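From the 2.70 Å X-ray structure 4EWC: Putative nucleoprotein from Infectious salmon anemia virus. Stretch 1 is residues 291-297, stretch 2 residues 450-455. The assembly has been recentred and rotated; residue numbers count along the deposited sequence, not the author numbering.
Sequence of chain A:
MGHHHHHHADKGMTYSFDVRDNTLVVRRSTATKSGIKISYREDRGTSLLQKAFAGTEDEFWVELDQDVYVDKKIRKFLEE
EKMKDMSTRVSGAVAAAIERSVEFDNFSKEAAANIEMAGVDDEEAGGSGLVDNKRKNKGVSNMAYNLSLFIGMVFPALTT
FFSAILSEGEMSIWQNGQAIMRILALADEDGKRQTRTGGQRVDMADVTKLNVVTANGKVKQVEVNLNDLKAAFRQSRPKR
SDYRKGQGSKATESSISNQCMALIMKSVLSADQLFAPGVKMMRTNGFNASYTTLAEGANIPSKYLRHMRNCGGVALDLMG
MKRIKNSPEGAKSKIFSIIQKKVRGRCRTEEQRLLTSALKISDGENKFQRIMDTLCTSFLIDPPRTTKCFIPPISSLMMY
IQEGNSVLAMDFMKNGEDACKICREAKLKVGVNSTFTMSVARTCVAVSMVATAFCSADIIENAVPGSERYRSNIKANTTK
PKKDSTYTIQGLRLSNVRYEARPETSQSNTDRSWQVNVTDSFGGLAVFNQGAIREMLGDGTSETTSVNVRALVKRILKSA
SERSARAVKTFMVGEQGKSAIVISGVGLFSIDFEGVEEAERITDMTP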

# COMPACT_ATOMS: atom_id res chain seq x y z
N TYR A 291 -14.48 14.79 5.63
CA TYR A 291 -13.92 16.09 5.29
C TYR A 291 -12.81 16.54 6.21
O TYR A 291 -12.36 17.68 6.14
CB TYR A 291 -15.02 17.15 5.31
CG TYR A 291 -16.14 16.85 4.35
CD1 TYR A 291 -15.86 16.37 3.08
CD2 TYR A 291 -17.47 17.00 4.73
CE1 TYR A 291 -16.86 16.07 2.21
CE2 TYR A 291 -18.49 16.70 3.87
CZ TYR A 291 -18.18 16.23 2.60
OH TYR A 291 -19.20 15.93 1.73
N THR A 292 -12.37 15.65 7.10
CA THR A 292 -11.29 15.99 8.04
C THR A 292 -10.01 16.26 7.27
O THR A 292 -9.24 17.14 7.62
CB THR A 292 -11.07 14.89 9.08
OG1 THR A 292 -12.30 14.65 9.77
CG2 THR A 292 -9.99 15.31 10.10
N THR A 293 -9.81 15.52 6.18
CA THR A 293 -8.62 15.70 5.34
C THR A 293 -8.51 17.12 4.78
O THR A 293 -7.44 17.53 4.34
CB THR A 293 -8.52 14.65 4.21
OG1 THR A 293 -9.56 14.86 3.24
CG2 THR A 293 -8.63 13.23 4.78
N LEU A 294 -9.59 17.88 4.84
CA LEU A 294 -9.57 19.27 4.40
C LEU A 294 -9.21 20.24 5.53
O LEU A 294 -9.27 21.46 5.34
CB LEU A 294 -10.91 19.67 3.81
CG LEU A 294 -11.41 18.76 2.69
CD1 LEU A 294 -12.81 19.17 2.28
CD2 LEU A 294 -10.44 18.73 1.52
N ALA A 295 -8.81 19.70 6.68
CA ALA A 295 -8.52 20.55 7.83
C ALA A 295 -7.04 20.60 8.21
O ALA A 295 -6.72 20.91 9.36
CB ALA A 295 -9.35 20.11 9.02
N GLU A 296 -6.14 20.30 7.27
CA GLU A 296 -4.71 20.35 7.57
C GLU A 296 -4.31 21.72 8.13
O GLU A 296 -4.79 22.75 7.68
CB GLU A 296 -3.85 19.97 6.36
CG GLU A 296 -3.63 21.07 5.33
CD GLU A 296 -3.09 20.54 4.01
OE1 GLU A 296 -1.87 20.73 3.71
OE2 GLU A 296 -3.89 19.91 3.29
N GLY A 297 -3.47 21.73 9.16
CA GLY A 297 -2.90 22.96 9.68
C GLY A 297 -3.87 23.89 10.38
O GLY A 297 -3.53 25.04 10.68
N VAL A 450 6.48 16.17 4.79
CA VAL A 450 5.50 16.48 3.77
C VAL A 450 4.46 17.44 4.30
O VAL A 450 3.52 17.82 3.58
CB VAL A 450 4.86 15.20 3.22
CG1 VAL A 450 5.95 14.31 2.60
CG2 VAL A 450 4.05 14.48 4.33
N ALA A 451 4.65 17.85 5.56
CA ALA A 451 3.81 18.87 6.20
C ALA A 451 2.31 18.59 6.12
O ALA A 451 1.52 19.51 5.92
CB ALA A 451 4.10 20.25 5.60
N THR A 452 1.93 17.33 6.28
CA THR A 452 0.51 16.98 6.28
C THR A 452 0.21 15.59 6.82
O THR A 452 0.83 14.61 6.42
CB THR A 452 -0.14 17.12 4.87
OG1 THR A 452 -1.56 16.90 4.98
CG2 THR A 452 0.49 16.15 3.83
N ALA A 453 -0.74 15.50 7.74
CA ALA A 453 -1.15 14.18 8.24
C ALA A 453 -1.98 13.41 7.22
O ALA A 453 -2.28 12.24 7.42
CB ALA A 453 -1.91 14.30 9.57
N PHE A 454 -2.35 14.05 6.12
CA PHE A 454 -3.31 13.44 5.21
C PHE A 454 -2.69 12.92 3.95
O PHE A 454 -3.39 12.65 2.96
CB PHE A 454 -4.46 14.42 4.94
CG PHE A 454 -5.07 14.96 6.19
CD1 PHE A 454 -5.69 14.09 7.08
CD2 PHE A 454 -4.97 16.29 6.52
CE1 PHE A 454 -6.22 14.56 8.25
CE2 PHE A 454 -5.51 16.76 7.71
CZ PHE A 454 -6.13 15.89 8.57
N CYS A 455 -1.37 12.76 3.99
CA CYS A 455 -0.61 12.31 2.82
C CYS A 455 -0.81 10.83 2.64
O CYS A 455 -1.07 10.11 3.59
CB CYS A 455 0.88 12.59 3.01
SG CYS A 455 1.92 12.03 1.64

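The contact between residues 291-297 and 450-455 of this putative nucleoprotein is a small, buried van der Waals junction in which one aromatic ring, that of F454, lies against the backbone of a 3-10 segment and the loop that follows it, with no hydrogen bond crossing between the two stretches. It illustrates a general principle: an aromatic side chain can pack on main chain as readily as on aliphatic side chains, provided the backbone offers it a C-H surface.

Neither partner brings a long regular element to the meeting. The 3-10 segment, which begins earlier in the chain, takes in residues 291-294, and its characteristic i to i+3 bonding appears in L294 N to Y291 O at 3.1 Å, with a further bond from A295 N to T292 O at 2.8 Å. On the other side, A451 leaves helical geometry with positive phi, and a type I beta turn runs from T452 to C455. The side chain of T452 braces this turn from within: F454 N donates to T452 OG1 at 3.2 Å and nearly linearly, a bond that ties down the backbone from which the aromatic ring projects.

F454 points its CA-to-CB bond toward the first stretch and, with chi1 in the m well, contributes by far the largest share of the buried surface. T293 CA sits 3.7 Å from the centroid of the F454 ring and only 8° off the ring normal, a CH-pi contact. The chemistry is favourable because a CA hydrogen, polarised by the flanking peptide groups, can face the electron-rich centre of the ring. T293 also brings its methyl close, CG2 lying 3.8 Å from F454 CD1, while its hydroxyl is satisfied elsewhere in the structure.

Over the same face as T293 CA, T292 O approaches F454 CZ at 3.5 Å and T293 O approaches F454 CD2 at 3.5 Å; these are close packing contacts between carbonyl oxygens and aromatic carbons. At the edge, near the ring plane, E296 N lies 3.6 Å from F454 CE2, and the aliphatic start of the same residue adds E296 CB to F454 CD2 at 3.8 Å.

E296 therefore meets the ring through nonpolar carbon as well as backbone, while its carboxylate lies near the first residue of the turn, T452. There E296 OE1 is 4.0 Å from T452 OG1, too far for a hydrogen bond; that oxygen is satisfied elsewhere in the structure. Several of the polar groups here, among them T293 OG1 and E296 OE1, have hydrogen-bond partners elsewhere in the structure, and what joins the two stretches is close packing and the CH-pi contact.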